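PDB 3ZZ1: beta-d-glucoside glucohydrolase from Hypocrea jecorina, which probably hydrolyses terminal, non-reducing beta-D-glucosyl residues, releasing beta-D-glucose during cellulose degradation. Local coordinates for residues 89-94 / 148-153; 94-99 / 320-325. All coordinates share one frame; numbering follows the deposited sequence.

Interaction 1: 89-94 / 148-153; sequences LIRERG and IQSVGV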
loop_
_atom_site.group_PDB
_atom_site.type_symbol
_atom_site.label_atom_id
_atom_site.label_comp_id
_atom_site.label_asym_id
_atom_site.label_seq_id
_atom_site.Cartn_x
_atom_site.Cartn_y
_atom_site.Cartn_z
ATOM N N LEU A 89 9.614 10.169 2.404
ATOM C CA LEU A 89 9.902 8.840 2.946
ATOM C C LEU A 89 9.390 7.742 2.019
ATOM O O LEU A 89 10.036 6.706 1.857
ATOM C CB LEU A 89 9.312 8.668 4.352
ATOM C CG LEU A 89 9.979 9.430 5.504
ATOM C CD1 LEU A 89 9.291 9.118 6.821
ATOM C CD2 LEU A 89 11.475 9.133 5.600
ATOM N N ILE A 90 8.234 7.984 1.409
ATOM C CA ILE A 90 7.625 7.033 0.485
ATOM C C ILE A 90 8.480 6.837 -0.767
ATOM O O ILE A 90 8.712 5.699 -1.177
ATOM C CB ILE A 90 6.169 7.426 0.135
ATOM C CG1 ILE A 90 5.286 7.303 1.381
ATOM C CG2 ILE A 90 5.615 6.546 -1.001
ATOM C CD1 ILE A 90 4.005 8.126 1.341
ATOM N N ARG A 91 8.967 7.933 -1.354
ATOM C CA ARG A 91 9.857 7.838 -2.520
ATOM C C ARG A 91 11.170 7.135 -2.161
ATOM O O ARG A 91 11.647 6.273 -2.911
ATOM C CB ARG A 91 10.151 9.209 -3.135
ATOM C CG ARG A 91 10.727 9.107 -4.548
ATOM C CD ARG A 91 11.574 10.303 -4.955
ATOM N NE ARG A 91 12.195 10.056 -6.262
ATOM C CZ ARG A 91 13.419 9.556 -6.450
ATOM N NH1 ARG A 91 14.202 9.256 -5.416
ATOM N NH2 ARG A 91 13.866 9.363 -7.683
ATOM N N GLU A 92 11.741 7.506 -1.016
ATOM C CA GLU A 92 12.996 6.917 -0.548
ATOM C C GLU A 92 12.884 5.403 -0.369
ATOM O O GLU A 92 13.788 4.657 -0.765
ATOM C CB GLU A 92 13.464 7.585 0.756
ATOM C CG GLU A 92 14.675 6.922 1.385
ATOM C CD GLU A 92 15.124 7.621 2.651
ATOM O OE1 GLU A 92 15.852 8.626 2.542
ATOM O OE2 GLU A 92 14.727 7.181 3.749
ATOM N N ARG A 93 11.776 4.964 0.229
ATOM C CA ARG A 93 11.472 3.541 0.376
ATOM C C ARG A 93 11.551 2.831 -0.981
ATOM O O ARG A 93 12.162 1.768 -1.100
ATOM C CB ARG A 93 10.091 3.355 1.016
ATOM C CG ARG A 93 9.705 1.910 1.339
ATOM C CD ARG A 93 8.360 1.860 2.081
ATOM N NE ARG A 93 7.756 0.521 2.134
ATOM C CZ ARG A 93 7.075 -0.048 1.137
ATOM N NH1 ARG A 93 6.922 0.584 -0.022
ATOM N NH2 ARG A 93 6.561 -1.261 1.288
ATOM N N GLY A 94 10.947 3.438 -1.997
ATOM C CA GLY A 94 11.010 2.917 -3.365
ATOM C C GLY A 94 12.429 2.853 -3.907
ATOM O O GLY A 94 12.835 1.835 -4.471
ATOM N N ILE A 148 11.602 3.354 -7.172
ATOM C CA ILE A 148 12.082 2.060 -7.663
ATOM C C ILE A 148 12.747 2.210 -9.032
ATOM O O ILE A 148 13.890 1.782 -9.222
ATOM C CB ILE A 148 10.947 0.998 -7.754
ATOM C CG1 ILE A 148 10.376 0.679 -6.369
ATOM C CG2 ILE A 148 11.450 -0.297 -8.418
ATOM C CD1 ILE A 148 8.987 0.033 -6.413
ATOM N N GLN A 149 12.039 2.832 -9.973
ATOM C CA GLN A 149 12.491 2.865 -11.370
ATOM C C GLN A 149 13.630 3.848 -11.652
ATOM O O GLN A 149 14.313 3.727 -12.668
ATOM C CB GLN A 149 11.306 3.058 -12.328
ATOM C CG GLN A 149 10.248 1.951 -12.192
ATOM C CD GLN A 149 9.246 1.898 -13.340
ATOM O OE1 GLN A 149 9.083 2.858 -14.098
ATOM N NE2 GLN A 149 8.561 0.769 -13.463
ATOM N N SER A 150 13.864 4.790 -10.742
ATOM C CA SER A 150 15.007 5.705 -10.868
ATOM C C SER A 150 16.331 4.945 -10.757
ATOM O O SER A 150 17.368 5.418 -11.226
ATOM C CB SER A 150 14.961 6.781 -9.786
ATOM O OG SER A 150 15.327 6.235 -8.530
ATOM N N VAL A 151 16.270 3.775 -10.122
ATOM C CA VAL A 151 17.425 2.909 -9.895
ATOM C C VAL A 151 17.681 2.019 -11.113
ATOM O O VAL A 151 18.780 1.492 -11.289
ATOM C CB VAL A 151 17.214 2.035 -8.623
ATOM C CG1 VAL A 151 18.352 1.026 -8.440
ATOM C CG2 VAL A 151 17.081 2.921 -7.395
ATOM N N GLY A 152 16.666 1.863 -11.956
ATOM C CA GLY A 152 16.792 1.063 -13.170
ATOM C C GLY A 152 16.204 -0.320 -12.980
ATOM O O GLY A 152 16.682 -1.301 -13.559
ATOM N N VAL A 153 15.157 -0.381 -12.161
ATOM C CA VAL A 153 14.447 -1.617 -11.860
ATOM C C VAL A 153 13.018 -1.467 -12.353
ATOM O O VAL A 153 12.459 -0.371 -12.298
ATOM C CB VAL A 153 14.453 -1.898 -10.327
ATOM C CG1 VAL A 153 13.616 -3.135 -9.973
ATOM C CG2 VAL A 153 15.879 -2.053 -9.822
#

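Interaction 2: 94-99 / 320-325; sequences GQFIGE and KTNVRA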
loop_
_atom_site.group_PDB
_atom_site.type_symbol
_atom_site.label_atom_id
_atom_site.label_comp_id
_atom_site.label_asym_id
_atom_site.label_seq_id
_atom_site.Cartn_x
_atom_site.Cartn_y
_atom_site.Cartn_z
ATOM N N GLY A 94 10.947 3.438 -1.997
ATOM C CA GLY A 94 11.010 2.917 -3.365
ATOM C C GLY A 94 12.429 2.853 -3.907
ATOM O O GLY A 94 12.835 1.835 -4.471
ATOM N N GLN A 95 13.182 3.938 -3.729
ATOM C CA GLN A 95 14.581 4.007 -4.162
ATOM C C GLN A 95 15.440 2.927 -3.505
ATOM O O GLN A 95 16.230 2.250 -4.172
ATOM C CB GLN A 95 15.175 5.394 -3.873
ATOM C CG GLN A 95 16.650 5.547 -4.301
ATOM C CD GLN A 95 17.306 6.809 -3.758
ATOM O OE1 GLN A 95 18.354 6.749 -3.108
ATOM N NE2 GLN A 95 16.689 7.957 -4.017
ATOM N N PHE A 96 15.266 2.774 -2.198
ATOM C CA PHE A 96 16.046 1.824 -1.416
ATOM C C PHE A 96 15.698 0.384 -1.811
ATOM O O PHE A 96 16.593 -0.448 -1.964
ATOM C CB PHE A 96 15.840 2.075 0.083
ATOM C CG PHE A 96 16.593 3.275 0.624
ATOM C CD1 PHE A 96 17.219 4.189 -0.225
ATOM C CD2 PHE A 96 16.659 3.496 1.995
ATOM C CE1 PHE A 96 17.911 5.294 0.283
ATOM C CE2 PHE A 96 17.349 4.598 2.520
ATOM C CZ PHE A 96 17.980 5.496 1.661
ATOM N N ILE A 97 14.406 0.107 -1.995
ATOM C CA ILE A 97 13.947 -1.184 -2.530
ATOM C C ILE A 97 14.558 -1.433 -3.910
ATOM O O ILE A 97 15.076 -2.515 -4.177
ATOM C CB ILE A 97 12.391 -1.284 -2.590
ATOM C CG1 ILE A 97 11.819 -1.497 -1.184
ATOM C CG2 ILE A 97 11.940 -2.424 -3.512
ATOM C CD1 ILE A 97 10.331 -1.261 -1.059
ATOM N N GLY A 98 14.500 -0.418 -4.769
ATOM C CA GLY A 98 15.105 -0.482 -6.099
ATOM C C GLY A 98 16.576 -0.849 -6.047
ATOM O O GLY A 98 17.028 -1.737 -6.779
ATOM N N GLU A 99 17.318 -0.171 -5.170
ATOM C CA GLU A 99 18.756 -0.419 -4.996
ATOM C C GLU A 99 19.063 -1.872 -4.641
ATOM O O GLU A 99 19.972 -2.478 -5.218
ATOM C CB GLU A 99 19.349 0.520 -3.942
ATOM C CG GLU A 99 19.620 1.923 -4.467
ATOM C CD GLU A 99 20.062 2.897 -3.388
ATOM O OE1 GLU A 99 20.517 2.453 -2.313
ATOM O OE2 GLU A 99 19.960 4.120 -3.620
ATOM N N LYS A 320 18.356 0.727 6.433
ATOM C CA LYS A 320 17.580 0.658 7.681
ATOM C C LYS A 320 17.086 2.026 8.177
ATOM O O LYS A 320 16.108 2.099 8.919
ATOM C CB LYS A 320 18.353 -0.070 8.794
ATOM C CG LYS A 320 19.589 0.659 9.329
ATOM C CD LYS A 320 20.073 0.086 10.668
ATOM C CE LYS A 320 20.663 -1.325 10.546
ATOM N NZ LYS A 320 21.806 -1.403 9.590
ATOM N N THR A 321 17.760 3.097 7.759
ATOM C CA THR A 321 17.355 4.458 8.117
ATOM C C THR A 321 15.943 4.750 7.618
ATOM O O THR A 321 15.182 5.447 8.282
ATOM C CB THR A 321 18.310 5.523 7.542
ATOM O OG1 THR A 321 18.359 5.402 6.116
ATOM C CG2 THR A 321 19.719 5.379 8.132
ATOM N N ASN A 322 15.597 4.209 6.450
ATOM C CA ASN A 322 14.258 4.373 5.909
ATOM C C ASN A 322 13.235 3.602 6.731
ATOM O O ASN A 322 12.167 4.129 7.038
ATOM C CB ASN A 322 14.184 3.942 4.441
ATOM C CG ASN A 322 12.774 4.057 3.868
ATOM O OD1 ASN A 322 12.045 3.069 3.793
ATOM N ND2 ASN A 322 12.383 5.268 3.473
ATOM N N VAL A 323 13.573 2.356 7.080
ATOM C CA VAL A 323 12.677 1.504 7.863
ATOM C C VAL A 323 12.452 2.124 9.244
ATOM O O VAL A 323 11.312 2.249 9.695
ATOM C CB VAL A 323 13.208 0.052 7.983
ATOM C CG1 VAL A 323 12.201 -0.830 8.712
ATOM C CG2 VAL A 323 13.496 -0.522 6.607
ATOM N N ARG A 324 13.548 2.530 9.886
ATOM C CA ARG A 324 13.515 3.263 11.152
ATOM C C ARG A 324 12.613 4.488 11.053
ATOM O O ARG A 324 11.712 4.660 11.870
ATOM C CB ARG A 324 14.938 3.677 11.566
ATOM C CG ARG A 324 15.043 4.548 12.835
ATOM C CD ARG A 324 14.773 3.733 14.090
ATOM N NE ARG A 324 15.006 4.482 15.325
ATOM C CZ ARG A 324 16.178 4.569 15.954
ATOM N NH1 ARG A 324 17.257 3.963 15.469
ATOM N NH2 ARG A 324 16.273 5.264 17.082
ATOM N N ALA A 325 12.852 5.322 10.040
ATOM C CA ALA A 325 12.093 6.562 9.858
ATOM C C ALA A 325 10.598 6.314 9.662
ATOM O O ALA A 325 9.772 6.981 10.286
ATOM C CB ALA A 325 12.661 7.383 8.698
#

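Interaction 1: 89-94 / 148-153
Gly94 and Ile148 bring two helices together almost backbone to backbone, their CA atoms 4.5 Å apart. With no beta carbon on Gly94 to crowd Ile148 N, the backbones can come this close. Gly94 O lies 3.3 Å from Ile148 CA in a CA-H...O contact whose angle at the hydrogen is 129°, well short of straight. The same oxygen accepts the regular helical bond from Gly98 N. On the Ile148 side chain the branch that touches is CG1, 3.3 Å from Gly94 O and 3.8 Å from Gly94 CA.

One turn back, Arg91 spans the rest of the contact. From CB the chain swings CG anti to the backbone N (chi1 -164°) and runs extended to NE, with its side chain against Gln143 of the facing helix. NE is hydrogen-bonded to Asn146 OD1, just ahead of 148-153. Beyond it NH2, which like NE is hydrogen-bonded just outside the two segments, settles obliquely by Ser150, 3.5 Å from Ser150 CB, as packing beside a satisfied group. Ser150 OG is 3.6 Å from Arg91 NH2 and is hydrogen-bonded to Gly147 O, within its own helix.

Both helices belong to the TIM-barrel-type N-terminal domain of glycoside hydrolase family 3. Helix 87-103 connects strands 58-60 and 108-109, and helix 134-150 connects 108-109 and 154-160, so these are consecutive helices of beta-alpha-beta crossovers. Gly152, at positive phi (100°), breaks the helical path on the way into strand 154-160.

No hydrogen bond joins the two segments. The contact rests on van der Waals packing, closest at Gly94 and Ile148, and on the CA-H...O approach, while the Arg91 charge lies near the C-terminal end of helix 134-150, where the helix dipole would probably be favourable to it.

Interaction 2: 94-99 / 320-325
The Phe96 ring meets segment 320-325 through its CD2-CE2 side. At the edge, near the ring plane, stands Thr321 OG1, 3.8 Å from Phe96 CE2. Asn322 CB arrives obliquely, 3.5 Å from Phe96 CD2 and 3.8 Å from Phe96 CE2. The Asn322 amide is turned 69° out of the ring plane, so the two flat groups do not stack, and it is the methylene that leans on the phenyl. Outside the segments, Phe75 from a loop packs on Phe96, and the ring of His319 meets it with the planes about 30° apart while His319 NE2 is hydrogen-bonded to Glu99 OE1, one turn beyond Phe96.

The bond from CA to CB of Asn322 is directed at segment 94-99. CG lies anti to the backbone N (chi1 178°), which carries the amide past the phenyl to the preceding turns of helix 87-103. There ND2 is hydrogen-bonded to both Glu92 OE2 and Leu89 O, so that two acceptors hold the amide in its rotation. One is a side-chain carboxylate and the other a backbone carbonyl.

Helix 87-103 is an outer helix of the TIM-barrel-type domain, whereas helix 320-329 runs on directly into strand 332-336, an outermost strand of the mixed six-stranded sheet of the following alpha/beta domain, so the Phe96-Asn322 contact probably lies at the junction between the two domains of the family 3 architecture. Arg324 ties helix 320-329 to that second domain, its NE forming a salt bridge with Asp516 OD2.

Beside the ring, Thr321 keeps its hydroxyl engaged within its own part of the chain, as OG1 is hydrogen-bonded to Asn318 O.

In the fold
Interactions 1 and 2 are centred 8 Å apart and are both built on helix 87-103, with Gly94 the last residue of one segment and the first of the other. Along the chain the order is 89-94, 94-99, 148-153 and then 320-325, so the first helix is met by two later ones. Interaction 1 is internal to the barrel domain, whereas interaction 2 probably faces the alpha/beta domain. The two contacts also touch each other where Val153 CG2 packs 3.3 Å from Gly98 O. One barrel helix thus packs on helix 134-150, its successor in the barrel, and, on its other side, on helix 320-329.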